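Local coordinates for HTH-type dhaKLM operon transcriptional activator DhaS (Lactococcus lactis, PDB 2IU5), which activates transcription of the dhaKLM operon in complex with DhaQ in response to dihydroxyacetone, and binds an inverted repeat that partly overlaps the -35 promoter sequence, at residues Q83-L87 against E168-S172. The protein carries 1 engineered substitution. Numbering follows the deposited sequence.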
loop_
_atom_site.group_PDB
_atom_site.type_symbol
_atom_site.label_atom_id
_atom_site.label_comp_id
_atom_site.label_asym_id
_atom_site.label_seq_id
_atom_site.Cartn_x
_atom_site.Cartn_y
_atom_site.Cartn_z
ATOM N N GLN A 83 -13.232 -5.997 -15.320
ATOM C CA GLN A 83 -12.059 -6.744 -15.768
ATOM C C GLN A 83 -11.474 -6.040 -16.987
ATOM O O GLN A 83 -10.253 -5.938 -17.111
ATOM C CB GLN A 83 -12.369 -8.213 -16.073
ATOM C CG GLN A 83 -12.871 -8.936 -14.827
ATOM C CD GLN A 83 -12.977 -10.425 -15.008
ATOM O OE1 GLN A 83 -12.172 -11.044 -15.715
ATOM N NE2 GLN A 83 -13.979 -11.013 -14.366
ATOM N N ASN A 84 -12.332 -5.551 -17.881
ATOM C CA ASN A 84 -11.847 -4.791 -19.048
ATOM C C ASN A 84 -11.229 -3.464 -18.602
ATOM O O ASN A 84 -10.207 -3.024 -19.122
ATOM C CB ASN A 84 -13.007 -4.563 -20.031
ATOM C CG ASN A 84 -13.482 -5.860 -20.671
ATOM O OD1 ASN A 84 -12.683 -6.778 -20.820
ATOM N ND2 ASN A 84 -14.767 -5.947 -21.050
ATOM N N GLU A 85 -11.842 -2.811 -17.626
ATOM C CA GLU A 85 -11.291 -1.545 -17.151
ATOM C C GLU A 85 -9.923 -1.685 -16.512
ATOM O O GLU A 85 -9.013 -0.867 -16.742
ATOM C CB GLU A 85 -12.279 -0.895 -16.180
ATOM C CG GLU A 85 -13.497 -0.455 -16.958
ATOM C CD GLU A 85 -14.806 -0.699 -16.237
ATOM O OE1 GLU A 85 -14.775 -0.960 -15.010
ATOM O OE2 GLU A 85 -15.861 -0.626 -16.906
ATOM N N LEU A 86 -9.751 -2.722 -15.706
ATOM C CA LEU A 86 -8.448 -2.989 -15.129
ATOM C C LEU A 86 -7.393 -3.189 -16.211
ATOM O O LEU A 86 -6.302 -2.615 -16.107
ATOM C CB LEU A 86 -8.520 -4.199 -14.196
ATOM C CG LEU A 86 -7.151 -4.664 -13.717
ATOM C CD1 LEU A 86 -6.448 -3.578 -12.879
ATOM C CD2 LEU A 86 -7.381 -5.955 -12.891
ATOM N N LEU A 87 -7.690 -3.981 -17.234
ATOM C CA LEU A 87 -6.743 -4.181 -18.338
ATOM C C LEU A 87 -6.390 -2.844 -18.977
ATOM O O LEU A 87 -5.213 -2.531 -19.182
ATOM C CB LEU A 87 -7.291 -5.145 -19.383
ATOM C CG LEU A 87 -6.392 -5.321 -20.607
ATOM C CD1 LEU A 87 -5.031 -5.876 -20.178
ATOM C CD2 LEU A 87 -7.114 -6.253 -21.597
ATOM N N GLU A 168 1.077 -4.768 -17.539
ATOM C CA GLU A 168 0.112 -5.669 -18.167
ATOM C C GLU A 168 0.450 -7.127 -17.888
ATOM O O GLU A 168 -0.434 -7.986 -17.847
ATOM C CB GLU A 168 -0.004 -5.405 -19.669
ATOM C CG GLU A 168 -0.949 -6.400 -20.354
ATOM C CD GLU A 168 -1.410 -5.890 -21.714
ATOM O OE1 GLU A 168 -1.112 -4.725 -22.010
ATOM O OE2 GLU A 168 -2.059 -6.653 -22.466
ATOM N N LYS A 169 1.728 -7.440 -17.685
ATOM C CA LYS A 169 2.108 -8.807 -17.387
ATOM C C LYS A 169 1.501 -9.318 -16.090
ATOM O O LYS A 169 1.451 -10.540 -15.890
ATOM C CB LYS A 169 3.626 -9.022 -17.444
ATOM C CG LYS A 169 4.397 -8.560 -16.234
ATOM C CD LYS A 169 5.868 -8.957 -16.369
ATOM C CE LYS A 169 6.711 -8.324 -15.267
ATOM N NZ LYS A 169 8.023 -9.026 -15.187
ATOM N N LEU A 170 1.057 -8.393 -15.241
ATOM C CA LEU A 170 0.482 -8.762 -13.948
ATOM C C LEU A 170 -1.013 -8.981 -14.008
ATOM O O LEU A 170 -1.628 -9.361 -13.007
ATOM C CB LEU A 170 0.770 -7.691 -12.914
ATOM C CG LEU A 170 2.245 -7.340 -12.769
ATOM C CD1 LEU A 170 2.335 -6.218 -11.749
ATOM C CD2 LEU A 170 3.019 -8.567 -12.301
ATOM N N TYR A 171 -1.596 -8.741 -15.178
ATOM C CA TYR A 171 -3.048 -8.650 -15.251
ATOM C C TYR A 171 -3.725 -9.946 -14.844
ATOM O O TYR A 171 -4.622 -9.925 -14.010
ATOM C CB TYR A 171 -3.425 -8.261 -16.670
ATOM C CG TYR A 171 -4.900 -8.223 -16.930
ATOM C CD1 TYR A 171 -5.724 -7.358 -16.228
ATOM C CD2 TYR A 171 -5.446 -9.049 -17.874
ATOM C CE1 TYR A 171 -7.089 -7.320 -16.473
ATOM C CE2 TYR A 171 -6.793 -9.034 -18.134
ATOM C CZ TYR A 171 -7.604 -8.159 -17.421
ATOM O OH TYR A 171 -8.954 -8.154 -17.694
ATOM N N SER A 172 -3.305 -11.073 -15.416
ATOM C CA SER A 172 -3.991 -12.325 -15.111
ATOM C C SER A 172 -3.876 -12.643 -13.624
ATOM O O SER A 172 -4.823 -13.140 -13.001
ATOM C CB SER A 172 -3.438 -13.475 -15.960
ATOM O OG SER A 172 -2.062 -13.706 -15.720
#
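Tyr171 reaches across from the first turn of helix 171-183 and sets its ring against the early part of helix 82-95, where its hydroxyl OH donates a hydrogen bond of 2.6 Å to the backbone carbonyl O of Gln83. The hydroxyl arrives well above the carbonyl plane, at a C=O...donor angle of 116°. That oxygen is already the acceptor of the helical bond from Leu87 N, which comes from the other face of the plane, and it therefore serves two donors. Leu87 lies over one face of the phenol ring: its CB stands 3.9 Å from the Tyr171 ring centroid, a CH-pi contact displaced toward the hydroxyl-bearing end. Leu86 meets the ring at its edge, near the ring plane, with CG 3.8 Å from Tyr171 CE1. With its CG anti to the backbone N (chi1 176°), Tyr171 projects its ring away from its own helix and into this angle between the two leucines. Farther out, Leu87 CD1 lies against the carboxylate end of Glu168, 3.8 Å from OE2, while that same oxygen forms a salt bridge to Arg91, one turn farther along helix 82-95. Asp94 accepts from the backbone N of Glu168, giving the short 3-10 turn ahead of Tyr171 a second polar link to the same helix. Inward, Leu86 also packs on Ile174 and Val175 of helix 171-183 and on Trp118 and Leu121 of helix 110-132. The contact is thus a near-surface helix-helix junction within the all-helical C-terminal domain characteristic of TetR-family regulators, joining its helix 82-95 to its last helix.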